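PDB 7BVK: oxidoreductase, NAD-binding from Acidithiobacillus ferrooxidans, which catalyses the NAD(+)-dependent oxidation of the glucosamine 3-position of UDP-N-acetylglucosamine to a ketone, a step in making the 2,3-diamino sugar of some lipid A. Local coordinates for residues C87-P92 with L112-G117; I116-R121 with M162-D167; H123-Y128 with N238-Y243. All coordinates share one frame; numbering follows the deposited sequence.

Interaction 1: residues C87-P92 with L112-G117. With NAD (nicotinamide-adenine-dinucleotide), chain C.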
loop_
_atom_site.group_PDB
_atom_site.type_symbol
_atom_site.label_atom_id
_atom_site.label_comp_id
_atom_site.label_asym_id
_atom_site.label_seq_id
_atom_site.Cartn_x
_atom_site.Cartn_y
_atom_site.Cartn_z
ATOM N N CYS A 87 -10.514 2.937 -9.955
ATOM C CA CYS A 87 -9.052 3.018 -9.845
ATOM C C CYS A 87 -8.491 2.332 -8.607
ATOM O O CYS A 87 -8.873 2.649 -7.480
ATOM C CB CYS A 87 -8.529 4.456 -9.853
ATOM S SG CYS A 87 -9.243 5.551 -11.031
ATOM N N LEU A 88 -7.534 1.443 -8.848
ATOM C CA LEU A 88 -6.606 0.957 -7.834
ATOM C C LEU A 88 -5.288 1.731 -7.982
ATOM O O LEU A 88 -4.540 1.522 -8.947
ATOM C CB LEU A 88 -6.405 -0.544 -8.009
ATOM C CG LEU A 88 -5.215 -1.175 -7.328
ATOM C CD1 LEU A 88 -5.251 -0.852 -5.823
ATOM C CD2 LEU A 88 -5.247 -2.675 -7.593
ATOM N N ILE A 89 -5.008 2.643 -7.044
ATOM C CA ILE A 89 -3.798 3.472 -7.094
ATOM C C ILE A 89 -2.710 2.830 -6.246
ATOM O O ILE A 89 -2.909 2.576 -5.052
ATOM C CB ILE A 89 -4.070 4.914 -6.621
ATOM C CG1 ILE A 89 -5.310 5.512 -7.299
ATOM C CG2 ILE A 89 -2.868 5.796 -6.880
ATOM C CD1 ILE A 89 -5.637 6.901 -6.808
ATOM N N GLU A 90 -1.534 2.603 -6.844
ATOM C CA GLU A 90 -0.387 1.979 -6.121
ATOM C C GLU A 90 0.124 2.934 -5.033
ATOM O O GLU A 90 0.040 4.162 -5.242
ATOM C CB GLU A 90 0.730 1.619 -7.104
ATOM C CG GLU A 90 0.854 0.128 -7.357
ATOM C CD GLU A 90 1.415 -0.669 -6.191
ATOM O OE1 GLU A 90 1.012 -1.837 -6.027
ATOM O OE2 GLU A 90 2.255 -0.119 -5.451
ATOM N N LYS A 91 0.658 2.396 -3.927
ATOM C CA LYS A 91 1.148 3.268 -2.824
ATOM C C LYS A 91 2.428 4.028 -3.211
ATOM O O LYS A 91 3.201 3.520 -3.996
ATOM C CB LYS A 91 1.211 2.577 -1.457
ATOM C CG LYS A 91 2.318 1.560 -1.249
ATOM C CD LYS A 91 3.558 2.100 -0.631
ATOM C CE LYS A 91 4.811 1.562 -1.281
ATOM N NZ LYS A 91 5.694 0.858 -0.323
ATOM N N PRO A 92 2.690 5.239 -2.688
ATOM C CA PRO A 92 1.800 5.947 -1.761
ATOM C C PRO A 92 0.621 6.578 -2.493
ATOM O O PRO A 92 0.714 6.717 -3.657
ATOM C CB PRO A 92 2.636 7.095 -1.207
ATOM C CG PRO A 92 4.026 6.828 -1.694
ATOM C CD PRO A 92 3.886 5.987 -2.934
ATOM N N LEU A 112 -17.625 5.528 -7.635
ATOM C CA LEU A 112 -16.544 4.676 -8.094
ATOM C C LEU A 112 -15.799 4.118 -6.897
ATOM O O LEU A 112 -15.699 4.767 -5.857
ATOM C CB LEU A 112 -15.580 5.448 -8.988
ATOM C CG LEU A 112 -16.231 6.224 -10.132
ATOM C CD1 LEU A 112 -15.208 7.105 -10.833
ATOM C CD2 LEU A 112 -16.878 5.252 -11.101
ATOM N N VAL A 113 -15.314 2.889 -7.041
ATOM C CA VAL A 113 -14.446 2.278 -6.040
ATOM C C VAL A 113 -13.062 2.893 -6.181
ATOM O O VAL A 113 -12.432 2.804 -7.243
ATOM C CB VAL A 113 -14.375 0.749 -6.208
ATOM C CG1 VAL A 113 -13.280 0.159 -5.288
ATOM C CG2 VAL A 113 -15.729 0.087 -5.954
ATOM N N LEU A 114 -12.582 3.502 -5.115
ATOM C CA LEU A 114 -11.220 4.009 -5.041
ATOM C C LEU A 114 -10.427 3.114 -4.088
ATOM O O LEU A 114 -10.699 3.084 -2.882
ATOM C CB LEU A 114 -11.244 5.465 -4.587
ATOM C CG LEU A 114 -9.946 6.171 -4.249
ATOM C CD1 LEU A 114 -9.010 6.037 -5.400
ATOM C CD2 LEU A 114 -10.253 7.630 -3.941
ATOM N N ALA A 115 -9.453 2.381 -4.628
ATOM C CA ALA A 115 -8.590 1.510 -3.836
ATOM C C ALA A 115 -7.138 1.988 -3.863
ATOM O O ALA A 115 -6.657 2.537 -4.869
ATOM C CB ALA A 115 -8.659 0.061 -4.337
ATOM N N ILE A 116 -6.442 1.764 -2.737
ATOM C CA ILE A 116 -5.036 2.113 -2.568
ATOM C C ILE A 116 -4.220 0.842 -2.340
ATOM O O ILE A 116 -4.603 -0.027 -1.553
ATOM C CB ILE A 116 -4.831 3.110 -1.409
ATOM C CG1 ILE A 116 -5.910 4.194 -1.455
ATOM C CG2 ILE A 116 -3.413 3.709 -1.458
ATOM C CD1 ILE A 116 -5.943 4.945 -2.796
ATOM N N GLY A 117 -3.082 0.744 -3.013
ATOM C CA GLY A 117 -2.323 -0.486 -2.986
ATOM C C GLY A 117 -1.526 -0.780 -1.726
ATOM O O GLY A 117 -0.314 -1.016 -1.808
HETATM P PA NAD C . 8.578 2.977 -12.731
HETATM O O1A NAD C . 8.847 4.367 -12.447
HETATM O O2A NAD C . 9.283 2.024 -13.507
HETATM O O5B NAD C . 7.134 3.086 -13.492
HETATM C C5B NAD C . 7.017 4.231 -14.274
HETATM C C4B NAD C . 6.173 4.070 -15.479
HETATM O O4B NAD C . 5.305 5.094 -15.510
HETATM C C3B NAD C . 7.177 4.323 -16.532
HETATM O O3B NAD C . 6.923 3.410 -17.416
HETATM C C2B NAD C . 6.874 5.713 -16.975
HETATM O O2B NAD C . 7.108 5.877 -18.305
HETATM C C1B NAD C . 5.414 5.696 -16.727
HETATM N N9A NAD C . 4.768 6.966 -16.624
HETATM C C8A NAD C . 5.131 8.052 -16.035
HETATM N N7A NAD C . 4.258 8.960 -16.120
HETATM C C5A NAD C . 3.304 8.432 -16.781
HETATM C C6A NAD C . 2.099 8.895 -17.176
HETATM N N6A NAD C . 1.832 10.098 -16.859
HETATM N N1A NAD C . 1.237 8.179 -17.852
HETATM C C2A NAD C . 1.609 6.953 -18.116
HETATM N N3A NAD C . 2.719 6.399 -17.793
HETATM C C4A NAD C . 3.561 7.185 -17.118
HETATM O O3 NAD C . 8.555 2.680 -11.252
HETATM P PN NAD C . 7.482 1.921 -10.544
HETATM O O1N NAD C . 7.828 1.269 -9.266
HETATM O O2N NAD C . 6.597 1.489 -11.582
HETATM O O5D NAD C . 6.582 3.162 -9.934
HETATM C C5D NAD C . 5.364 2.785 -9.655
HETATM C C4D NAD C . 5.128 2.833 -8.167
HETATM O O4D NAD C . 6.014 1.892 -7.581
HETATM C C3D NAD C . 5.512 4.213 -7.597
HETATM O O3D NAD C . 4.396 4.733 -6.939
HETATM C C2D NAD C . 6.599 3.791 -6.617
HETATM O O2D NAD C . 6.494 4.351 -5.403
HETATM C C1D NAD C . 6.272 2.329 -6.377
#

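Interaction 2: residues I116-R121 with M162-D167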
loop_
_atom_site.group_PDB
_atom_site.type_symbol
_atom_site.label_atom_id
_atom_site.label_comp_id
_atom_site.label_asym_id
_atom_site.label_seq_id
_atom_site.Cartn_x
_atom_site.Cartn_y
_atom_site.Cartn_z
ATOM N N ILE A 116 -6.442 1.764 -2.737
ATOM C CA ILE A 116 -5.036 2.113 -2.568
ATOM C C ILE A 116 -4.220 0.842 -2.340
ATOM O O ILE A 116 -4.603 -0.027 -1.553
ATOM C CB ILE A 116 -4.831 3.110 -1.409
ATOM C CG1 ILE A 116 -5.910 4.194 -1.455
ATOM C CG2 ILE A 116 -3.413 3.709 -1.458
ATOM C CD1 ILE A 116 -5.943 4.945 -2.796
ATOM N N GLY A 117 -3.082 0.744 -3.013
ATOM C CA GLY A 117 -2.323 -0.486 -2.986
ATOM C C GLY A 117 -1.526 -0.780 -1.726
ATOM O O GLY A 117 -0.314 -1.016 -1.808
ATOM N N HIS A 118 -2.183 -0.806 -0.560
ATOM C CA HIS A 118 -1.494 -1.121 0.699
ATOM C C HIS A 118 -1.522 -2.639 0.903
ATOM O O HIS A 118 -2.345 -3.210 1.628
ATOM C CB HIS A 118 -2.098 -0.335 1.856
ATOM C CG HIS A 118 -1.641 1.095 1.900
ATOM N ND1 HIS A 118 -0.324 1.449 2.108
ATOM C CD2 HIS A 118 -2.317 2.258 1.728
ATOM C CE1 HIS A 118 -0.214 2.767 2.073
ATOM N NE2 HIS A 118 -1.409 3.282 1.842
ATOM N N ILE A 119 -0.539 -3.283 0.272
ATOM C CA ILE A 119 -0.586 -4.707 -0.024
ATOM C C ILE A 119 -0.565 -5.572 1.240
ATOM O O ILE A 119 -1.162 -6.653 1.245
ATOM C CB ILE A 119 0.572 -5.052 -0.989
ATOM C CG1 ILE A 119 0.401 -6.457 -1.572
ATOM C CG2 ILE A 119 1.953 -4.860 -0.319
ATOM C CD1 ILE A 119 1.005 -6.648 -2.956
ATOM N N LYS A 120 0.119 -5.145 2.322
ATOM C CA LYS A 120 0.197 -6.001 3.513
ATOM C C LYS A 120 -1.176 -6.322 4.070
ATOM O O LYS A 120 -1.329 -7.335 4.750
ATOM C CB LYS A 120 1.043 -5.387 4.643
ATOM C CG LYS A 120 2.492 -5.041 4.301
ATOM C CD LYS A 120 3.297 -6.257 3.828
ATOM C CE LYS A 120 4.085 -5.941 2.545
ATOM N NZ LYS A 120 4.180 -7.126 1.647
ATOM N N ARG A 121 -2.184 -5.499 3.789
ATOM C CA ARG A 121 -3.532 -5.833 4.229
ATOM C C ARG A 121 -4.032 -7.171 3.676
ATOM O O ARG A 121 -4.925 -7.770 4.275
ATOM C CB ARG A 121 -4.490 -4.720 3.833
ATOM C CG ARG A 121 -4.198 -3.407 4.480
ATOM C CD ARG A 121 -5.385 -2.482 4.313
ATOM N NE ARG A 121 -5.287 -1.307 5.163
ATOM C CZ ARG A 121 -6.330 -0.673 5.689
ATOM N NH1 ARG A 121 -7.569 -1.100 5.447
ATOM N NH2 ARG A 121 -6.132 0.388 6.468
ATOM N N MET A 162 8.197 2.872 6.006
ATOM C CA MET A 162 7.458 2.899 7.263
ATOM C C MET A 162 5.950 2.919 7.047
ATOM O O MET A 162 5.190 2.430 7.896
ATOM C CB MET A 162 7.874 4.102 8.095
ATOM C CG MET A 162 7.221 4.085 9.452
ATOM S SD MET A 162 7.737 5.393 10.557
ATOM C CE MET A 162 9.466 4.975 10.824
ATOM N N ILE A 163 5.504 3.456 5.913
ATOM C CA ILE A 163 4.078 3.618 5.667
ATOM C C ILE A 163 3.336 2.284 5.736
ATOM O O ILE A 163 2.170 2.249 6.133
ATOM C CB ILE A 163 3.858 4.342 4.321
ATOM C CG1 ILE A 163 2.514 5.065 4.331
ATOM C CG2 ILE A 163 3.975 3.385 3.141
ATOM C CD1 ILE A 163 2.125 5.630 3.002
ATOM N N HIS A 164 3.994 1.168 5.395
ATOM C CA HIS A 164 3.341 -0.140 5.478
ATOM C C HIS A 164 2.924 -0.461 6.917
ATOM O O HIS A 164 1.774 -0.828 7.192
ATOM C CB HIS A 164 4.268 -1.227 4.912
ATOM C CG HIS A 164 4.362 -1.224 3.409
ATOM N ND1 HIS A 164 5.537 -1.483 2.732
ATOM C CD2 HIS A 164 3.425 -0.983 2.454
ATOM C CE1 HIS A 164 5.321 -1.405 1.430
ATOM N NE2 HIS A 164 4.048 -1.103 1.234
ATOM N N ASP A 165 3.837 -0.277 7.863
ATOM C CA ASP A 165 3.501 -0.553 9.249
ATOM C C ASP A 165 2.629 0.533 9.859
ATOM O O ASP A 165 1.842 0.247 10.768
ATOM C CB ASP A 165 4.782 -0.740 10.038
ATOM C CG ASP A 165 5.682 -1.781 9.409
ATOM O OD1 ASP A 165 5.251 -2.963 9.384
ATOM O OD2 ASP A 165 6.791 -1.419 8.923
ATOM N N LEU A 166 2.742 1.778 9.384
ATOM C CA LEU A 166 1.808 2.811 9.826
ATOM C C LEU A 166 0.380 2.430 9.466
ATOM O O LEU A 166 -0.534 2.506 10.299
ATOM C CB LEU A 166 2.188 4.155 9.211
ATOM C CG LEU A 166 3.229 4.909 10.043
ATOM C CD1 LEU A 166 4.164 5.742 9.215
ATOM C CD2 LEU A 166 2.482 5.770 11.013
ATOM N N ASP A 167 0.185 2.011 8.214
ATOM C CA ASP A 167 -1.100 1.523 7.742
ATOM C C ASP A 167 -1.593 0.365 8.603
ATOM O O ASP A 167 -2.738 0.380 9.076
ATOM C CB ASP A 167 -0.962 1.133 6.259
ATOM C CG ASP A 167 -2.034 0.157 5.791
ATOM O OD1 ASP A 167 -3.246 0.501 5.869
ATOM O OD2 ASP A 167 -1.652 -0.963 5.355
#

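Interaction 3: residues H123-Y128 with N238-Y243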
loop_
_atom_site.group_PDB
_atom_site.type_symbol
_atom_site.label_atom_id
_atom_site.label_comp_id
_atom_site.label_asym_id
_atom_site.label_seq_id
_atom_site.Cartn_x
_atom_site.Cartn_y
_atom_site.Cartn_z
ATOM N N HIS A 123 -1.886 -9.735 3.202
ATOM C CA HIS A 123 -0.992 -10.772 3.683
ATOM C C HIS A 123 -1.781 -11.765 4.536
ATOM O O HIS A 123 -2.672 -11.362 5.295
ATOM C CB HIS A 123 0.142 -10.157 4.495
ATOM C CG HIS A 123 1.315 -11.064 4.671
ATOM N ND1 HIS A 123 1.264 -12.205 5.438
ATOM C CD2 HIS A 123 2.566 -11.010 4.162
ATOM C CE1 HIS A 123 2.437 -12.811 5.399
ATOM N NE2 HIS A 123 3.243 -12.107 4.629
ATOM N N PRO A 124 -1.515 -13.068 4.410
ATOM C CA PRO A 124 -2.303 -14.053 5.180
ATOM C C PRO A 124 -2.177 -13.919 6.694
ATOM O O PRO A 124 -3.132 -14.240 7.405
ATOM C CB PRO A 124 -1.754 -15.398 4.679
ATOM C CG PRO A 124 -1.289 -15.104 3.289
ATOM C CD PRO A 124 -0.700 -13.713 3.366
ATOM N N ALA A 125 -1.033 -13.464 7.217
ATOM C CA ALA A 125 -0.917 -13.288 8.663
ATOM C C ALA A 125 -1.829 -12.170 9.166
ATOM O O ALA A 125 -2.452 -12.292 10.228
ATOM C CB ALA A 125 0.533 -13.013 9.038
ATOM N N ILE A 126 -1.931 -11.079 8.411
ATOM C CA ILE A 126 -2.791 -9.982 8.829
ATOM C C ILE A 126 -4.249 -10.416 8.769
ATOM O O ILE A 126 -5.049 -10.080 9.653
ATOM C CB ILE A 126 -2.509 -8.730 7.973
ATOM C CG1 ILE A 126 -1.370 -7.909 8.578
ATOM C CG2 ILE A 126 -3.706 -7.840 7.918
ATOM C CD1 ILE A 126 -0.006 -8.498 8.421
ATOM N N GLN A 127 -4.608 -11.210 7.755
ATOM C CA GLN A 127 -5.963 -11.752 7.694
ATOM C C GLN A 127 -6.252 -12.640 8.895
ATOM O O GLN A 127 -7.296 -12.509 9.538
ATOM C CB GLN A 127 -6.176 -12.523 6.392
ATOM C CG GLN A 127 -5.724 -11.771 5.156
ATOM C CD GLN A 127 -6.871 -11.302 4.268
ATOM O OE1 GLN A 127 -7.847 -10.703 4.736
ATOM N NE2 GLN A 127 -6.737 -11.546 2.969
ATOM N N TYR A 128 -5.333 -13.550 9.212
ATOM C CA TYR A 128 -5.521 -14.434 10.352
ATOM C C TYR A 128 -5.750 -13.645 11.631
ATOM O O TYR A 128 -6.671 -13.941 12.412
ATOM C CB TYR A 128 -4.304 -15.330 10.502
ATOM C CG TYR A 128 -4.529 -16.500 11.411
ATOM C CD1 TYR A 128 -4.514 -16.355 12.794
ATOM C CD2 TYR A 128 -4.744 -17.764 10.879
ATOM C CE1 TYR A 128 -4.712 -17.444 13.609
ATOM C CE2 TYR A 128 -4.953 -18.854 11.675
ATOM C CZ TYR A 128 -4.929 -18.704 13.040
ATOM O OH TYR A 128 -5.132 -19.829 13.818
ATOM N N ASN A 238 7.824 -15.499 6.126
ATOM C CA ASN A 238 6.383 -15.752 6.046
ATOM C C ASN A 238 5.898 -16.694 7.147
ATOM O O ASN A 238 5.302 -17.744 6.891
ATOM C CB ASN A 238 5.973 -16.289 4.684
ATOM C CG ASN A 238 4.468 -16.185 4.466
ATOM O OD1 ASN A 238 3.957 -15.122 4.116
ATOM N ND2 ASN A 238 3.748 -17.281 4.698
ATOM N N THR A 239 6.152 -16.309 8.394
ATOM C CA THR A 239 5.624 -17.066 9.515
ATOM C C THR A 239 4.783 -16.157 10.404
ATOM O O THR A 239 4.981 -14.931 10.449
ATOM C CB THR A 239 6.742 -17.736 10.337
ATOM O OG1 THR A 239 7.487 -16.740 11.041
ATOM C CG2 THR A 239 7.684 -18.526 9.427
ATOM N N LEU A 240 3.825 -16.781 11.093
ATOM C CA LEU A 240 3.015 -16.128 12.110
ATOM C C LEU A 240 3.055 -16.978 13.367
ATOM O O LEU A 240 2.766 -18.179 13.315
ATOM C CB LEU A 240 1.571 -15.942 11.645
ATOM C CG LEU A 240 0.578 -15.633 12.765
ATOM C CD1 LEU A 240 0.856 -14.262 13.387
ATOM C CD2 LEU A 240 -0.852 -15.728 12.272
ATOM N N HIS A 241 3.418 -16.366 14.491
ATOM C CA HIS A 241 3.510 -17.084 15.756
ATOM C C HIS A 241 2.687 -16.366 16.807
ATOM O O HIS A 241 2.897 -15.176 17.052
ATOM C CB HIS A 241 4.957 -17.192 16.212
ATOM C CG HIS A 241 5.754 -18.193 15.445
ATOM N ND1 HIS A 241 5.785 -19.529 15.778
ATOM C CD2 HIS A 241 6.551 -18.051 14.361
ATOM C CE1 HIS A 241 6.572 -20.169 14.932
ATOM N NE2 HIS A 241 7.049 -19.296 14.062
ATOM N N ILE A 242 1.762 -17.080 17.440
ATOM C CA ILE A 242 0.934 -16.497 18.487
ATOM C C ILE A 242 1.230 -17.190 19.815
ATOM O O ILE A 242 1.359 -18.415 19.874
ATOM C CB ILE A 242 -0.555 -16.578 18.109
ATOM C CG1 ILE A 242 -0.789 -15.750 16.846
ATOM C CG2 ILE A 242 -1.412 -16.077 19.243
ATOM C CD1 ILE A 242 -2.038 -16.099 16.078
ATOM N N TYR A 243 1.366 -16.397 20.878
ATOM C CA TYR A 243 1.667 -16.870 22.224
ATOM C C TYR A 243 0.549 -16.443 23.170
ATOM O O TYR A 243 0.151 -15.268 23.169
ATOM C CB TYR A 243 3.000 -16.304 22.712
ATOM C CG TYR A 243 4.147 -16.386 21.724
ATOM C CD1 TYR A 243 4.545 -15.268 20.984
ATOM C CD2 TYR A 243 4.862 -17.572 21.553
ATOM C CE1 TYR A 243 5.612 -15.344 20.082
ATOM C CE2 TYR A 243 5.931 -17.655 20.656
ATOM C CZ TYR A 243 6.297 -16.547 19.924
ATOM O OH TYR A 243 7.351 -16.639 19.038
#

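Interaction 1: residues C87-P92 with L112-G117
Cys87 opens a parallel ladder with strand 114-117. Its N reaches Val113 O only weakly, but its O accepts from Ala115 N at 2.9 Å, nearly straight (174° at the hydrogen). Its small side chain suits the face of the sheet covered by helix 73-82, where it meets Ala80 and Met81. Leu88 points to the other face. Its CG lies anti to the backbone N (chi1 163°), which brings CD1 alongside the next strand, 3.8 Å from Ala115 CB, while Phe276 of helix 268-282 lies against both residues. Ile89 returns to the Cys87 face and bonds from both ends of its backbone: its N donates to Ala115 O at 2.7 Å and its O accepts from Gly117 N, also at 2.7 Å. Its CD1 meets Leu114 CD1 at 3.8 Å, two branched side chains crossing obliquely. Glu90 sends OE1 to His18 and packs on Leu14, an NAD(+)-binding residue; Gly117, without a side chain, lies close beside the Glu90-Lys91 backbone. Lys91 lays CG 3.7 Å from Gly117 O, then bends repeatedly until NZ bonds Asp160 O. A cis peptide leads into Pro92. Strand, helix 97-110 and strand form a right-handed beta-alpha-beta unit at the edge of the Rossmann sheet. The backbone ladder thus leads the chain to the cofactor, where Lys91 O weakly accepts from ribose O3D of NAD; this placement is consistent with the proposal that Lys91 or His164 is the base that deprotonates the sugar 3''-hydroxyl.

Interaction 2: residues I116-R121 with M162-D167
Arg121 and Asp167 meet in a salt bridge in which two nitrogens converge on one oxygen. Arg121 NE donates to the syn lone pair of Asp167 OD1 at 2.8 Å, while Arg121 NH2, 2.9 Å away, meets the same OD1 nearly along its C-O axis. The guanidinium and carboxylate planes are 15° apart, nearly coplanar, and OD1 lies at the guanidinium edge. Arginine suits the place because its chain, extended from CG to NE, spans the gap, and NH1 can still bond Phe287 O. Asp167 meets it with CG anti to the backbone N (chi1 159°), directed off its helix, and its OD2 rests 3.6 Å from Arg121 CG. Here the chain leaves the last strand of the Rossmann domain through successive inverse gamma turns centred on Gly117 and His118, then enters a short 3-10 segment that abuts helix 157-173 of the C-terminal domain. In His118, CG anti to the carbonyl carbon (chi1 -78°) turns the ring toward that helix, where Asp167 CB lies over one face, displaced toward the rim, and Ile163 CD1 touches the edge in the ring plane, 3.8 Å from CE1. Further along, the aliphatic part of Lys120 packs on His164, a candidate catalytic base, with CG of the lysine 4.3 Å from CB of the histidine. Arg144 of strand 139-147 touches both of these side chains.

Interaction 3: residues H123-Y128 with N238-Y243
Tyr128 lies across Leu240 at about a right angle, where helix 124-131 packs on strand 239-244 of the large mixed sheet in the C-terminal domain. CD2 of Leu240 meets Tyr128 CD1 at 3.8 Å, and Ile242 CD1 follows obliquely, 3.9 Å from Tyr128 CE1, so the long ring bridges two residues on the same side of the strand. Both first torsions bring the groups together: Tyr128 and Leu240 each hold CG anti to the backbone N (chi1 -165° and 164°). One turn earlier, Ala125 is small enough to let the helix come down on Leu240, CB to CB at 4.1 Å, and Val233 and Leu263 also touch Ala125. At the helix start, His123 and Asn238 run past one another, CE1 of the ring nearest OD1 of the amide, ring and amide planes 30° apart, without a hydrogen bond between them. Phe235 adds an edge-to-face ring contact with His123. An alanine at His123 lacks the ring and would probably leave Ala125 N without its cap and Phe235 and Asn238 without a packing partner. That cap is the N-cap bond from Ala125 N, which lies in the imidazole plane, to His123 ND1 at 3.2 Å.

In the fold
Segments 112-117, 116-121 and 123-128 follow one another along the chain, leading out of the Rossmann sheet into the C-terminal domain. Interactions 1 and 2, with centres about 12 Å apart, share Ile116 and Gly117 and touch directly: Lys91 CB lies 3.8 Å from His118 CE1, and Lys91 CD packs on Ile163 CG2 at 4.0 Å. Here the two candidate bases come together, Lys91 from the Rossmann side and His164 from helix 157-173; the His164 side chain is about 9 Å from the bound NAD. Interaction 3, centred about 16 Å from interaction 2, continues this route, since Lys120 O packs on Ile126 CB at 3.7 Å. It stays about 10 Å from interaction 1 at the nearest atoms and is remote from the annotated NAD(+) sites.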